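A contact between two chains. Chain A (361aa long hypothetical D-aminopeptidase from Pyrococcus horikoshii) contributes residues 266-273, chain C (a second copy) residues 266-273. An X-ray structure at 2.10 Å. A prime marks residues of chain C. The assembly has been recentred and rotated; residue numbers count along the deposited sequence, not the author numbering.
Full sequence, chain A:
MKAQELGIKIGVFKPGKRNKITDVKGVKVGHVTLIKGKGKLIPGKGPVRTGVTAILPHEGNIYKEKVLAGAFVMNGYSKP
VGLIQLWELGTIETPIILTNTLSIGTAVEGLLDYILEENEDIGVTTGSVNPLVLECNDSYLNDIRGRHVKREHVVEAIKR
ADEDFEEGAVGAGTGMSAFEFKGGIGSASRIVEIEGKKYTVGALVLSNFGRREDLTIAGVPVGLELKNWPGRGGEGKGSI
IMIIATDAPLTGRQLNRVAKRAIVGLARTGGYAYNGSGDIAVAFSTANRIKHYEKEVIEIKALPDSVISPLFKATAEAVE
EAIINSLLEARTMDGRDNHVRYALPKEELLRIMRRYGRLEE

Chain A (266-273) LARTGGYA
Chain C (266-273) LARTGGYA

Two copies of the same helix end meet here in a nearly symmetric contact that buries 364 Å² in all, most of it on Arg268, Ala267 and Tyr272 of each chain. In both stretches a helix that begins earlier in the chain runs through Leu266 and Ala267 (phi/psi near -57/-45) and closes in a Schellman motif. Gly270 N bonds to Ala267 O (3.1 Å; 2.9 Å from Gly270′ N to Ala267′ O), and Gly271 N bonds to Leu266 O (3.1 Å; 3.0 Å from Gly271′ N to Leu266′ O). Gly270 and Gly270′ turn to positive phi (106/18 and 107/30), where a CB would jam against the preceding carbonyl. Thr269, chi1 p, points away from the partner and bonds back through OG1 to Leu266 O at 2.9 Å. Like residues pair only at two positions: the CA atoms of Ala267 and Ala267′ are 6.4 Å apart and those of Arg268 and Arg268′ 5.3 Å. The chains converge there and splay apart before and after, with Leu266 CA 12.1 Å from Leu266′ CA and Ala273 CA 18.4 Å from Ala273′ CA. Ala267 points toward the other chain, and its CB packs on Ala267′ CB at 3.9 Å, a small apolar contact. Arg268 leaves its CA sideways, but an m, t, p side chain (chi4 84°; 82° in Arg268′) brings its guanidinium to the opposite helix end. There Arg268 NH1 donates a weak hydrogen bond to Ala267′ O at 3.3 Å, with the acceptor at the guanidinium edge; Arg268′ NH1 returns one to Ala267 O at 3.4 Å. Each of these carbonyls thus accepts from its own Gly270 N and from the partner arginine. Tyr272, chi1 m and chi2 85° (-72° in Tyr272′), extends its hydroxyl over one guanidinium face, with OH 3.4 Å from Arg268′ CZ; Tyr272′ OH lies equally far from Arg268 CZ.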

# COMPACT_ATOMS: atom_id res chain seq x y z
N LEU A 266 18.90 -9.90 -1.12
CA LEU A 266 19.62 -8.67 -0.84
C LEU A 266 20.15 -8.69 0.60
O LEU A 266 21.34 -8.49 0.83
CB LEU A 266 18.70 -7.47 -1.04
CG LEU A 266 19.16 -6.06 -0.62
CD1 LEU A 266 20.46 -5.71 -1.31
CD2 LEU A 266 18.08 -5.04 -0.96
N ALA A 267 19.26 -8.94 1.55
CA ALA A 267 19.62 -8.98 2.97
C ALA A 267 20.75 -9.96 3.29
O ALA A 267 21.60 -9.69 4.14
CB ALA A 267 18.39 -9.34 3.79
N ARG A 268 20.74 -11.10 2.60
CA ARG A 268 21.72 -12.15 2.82
C ARG A 268 23.14 -11.79 2.37
O ARG A 268 24.09 -12.42 2.81
CB ARG A 268 21.25 -13.45 2.16
CG ARG A 268 20.09 -14.12 2.92
CD ARG A 268 19.55 -15.37 2.22
NE ARG A 268 20.50 -16.48 2.20
CZ ARG A 268 20.68 -17.35 3.19
NH1 ARG A 268 19.96 -17.25 4.30
NH2 ARG A 268 21.57 -18.32 3.06
N THR A 269 23.29 -10.79 1.51
CA THR A 269 24.62 -10.38 1.08
C THR A 269 25.10 -9.20 1.94
O THR A 269 26.20 -8.69 1.74
CB THR A 269 24.66 -9.92 -0.40
OG1 THR A 269 23.86 -8.74 -0.56
CG2 THR A 269 24.14 -11.02 -1.33
N GLY A 270 24.28 -8.78 2.90
CA GLY A 270 24.64 -7.65 3.74
C GLY A 270 23.89 -6.37 3.41
O GLY A 270 24.31 -5.27 3.79
N GLY A 271 22.77 -6.51 2.71
CA GLY A 271 21.96 -5.35 2.35
C GLY A 271 20.96 -5.02 3.45
O GLY A 271 20.04 -5.81 3.71
N TYR A 272 21.13 -3.86 4.08
CA TYR A 272 20.27 -3.42 5.17
C TYR A 272 19.30 -2.30 4.80
O TYR A 272 18.54 -1.83 5.66
CB TYR A 272 21.12 -2.97 6.36
CG TYR A 272 22.00 -4.06 6.94
CD1 TYR A 272 23.25 -4.34 6.40
CD2 TYR A 272 21.57 -4.84 8.01
CE1 TYR A 272 24.05 -5.36 6.90
CE2 TYR A 272 22.35 -5.86 8.53
CZ TYR A 272 23.59 -6.12 7.97
OH TYR A 272 24.37 -7.16 8.46
N ALA A 273 19.33 -1.87 3.54
CA ALA A 273 18.46 -0.79 3.07
C ALA A 273 18.61 0.46 3.94
O ALA A 273 17.66 0.91 4.58
CB ALA A 273 17.00 -1.26 3.07
N LEU C 266 15.27 -11.55 9.57
CA LEU C 266 14.57 -12.81 9.31
C LEU C 266 15.29 -13.59 8.21
O LEU C 266 15.63 -14.77 8.36
CB LEU C 266 13.13 -12.53 8.88
CG LEU C 266 12.30 -13.67 8.29
CD1 LEU C 266 12.27 -14.86 9.23
CD2 LEU C 266 10.88 -13.17 8.04
N ALA C 267 15.51 -12.91 7.09
CA ALA C 267 16.17 -13.48 5.93
C ALA C 267 17.55 -14.03 6.25
O ALA C 267 17.92 -15.10 5.76
CB ALA C 267 16.29 -12.42 4.84
N ARG C 268 18.31 -13.31 7.08
CA ARG C 268 19.66 -13.75 7.42
C ARG C 268 19.70 -15.05 8.23
O ARG C 268 20.73 -15.71 8.28
CB ARG C 268 20.43 -12.64 8.15
CG ARG C 268 20.88 -11.49 7.21
CD ARG C 268 21.49 -10.32 7.97
NE ARG C 268 22.82 -10.58 8.52
CZ ARG C 268 23.95 -10.51 7.82
NH1 ARG C 268 23.93 -10.16 6.54
NH2 ARG C 268 25.11 -10.76 8.41
N THR C 269 18.59 -15.42 8.86
CA THR C 269 18.60 -16.67 9.62
C THR C 269 18.09 -17.79 8.71
O THR C 269 18.11 -18.96 9.09
CB THR C 269 17.71 -16.59 10.89
OG1 THR C 269 16.33 -16.46 10.50
CG2 THR C 269 18.12 -15.41 11.77
N GLY C 270 17.64 -17.43 7.51
CA GLY C 270 17.13 -18.41 6.58
C GLY C 270 15.62 -18.37 6.43
O GLY C 270 14.99 -19.40 6.17
N GLY C 271 15.05 -17.18 6.60
CA GLY C 271 13.62 -17.00 6.46
C GLY C 271 13.31 -16.61 5.03
O GLY C 271 13.73 -15.55 4.57
N TYR C 272 12.57 -17.47 4.32
CA TYR C 272 12.24 -17.23 2.92
C TYR C 272 10.82 -16.80 2.64
O TYR C 272 10.47 -16.55 1.49
CB TYR C 272 12.56 -18.49 2.11
CG TYR C 272 14.04 -18.74 2.02
CD1 TYR C 272 14.85 -17.93 1.23
CD2 TYR C 272 14.65 -19.74 2.77
CE1 TYR C 272 16.22 -18.10 1.18
CE2 TYR C 272 16.03 -19.92 2.73
CZ TYR C 272 16.80 -19.09 1.94
OH TYR C 272 18.17 -19.25 1.91
N ALA C 273 10.00 -16.71 3.68
CA ALA C 273 8.61 -16.28 3.54
C ALA C 273 7.86 -17.16 2.54
O ALA C 273 7.33 -16.67 1.54
CB ALA C 273 8.54 -14.82 3.10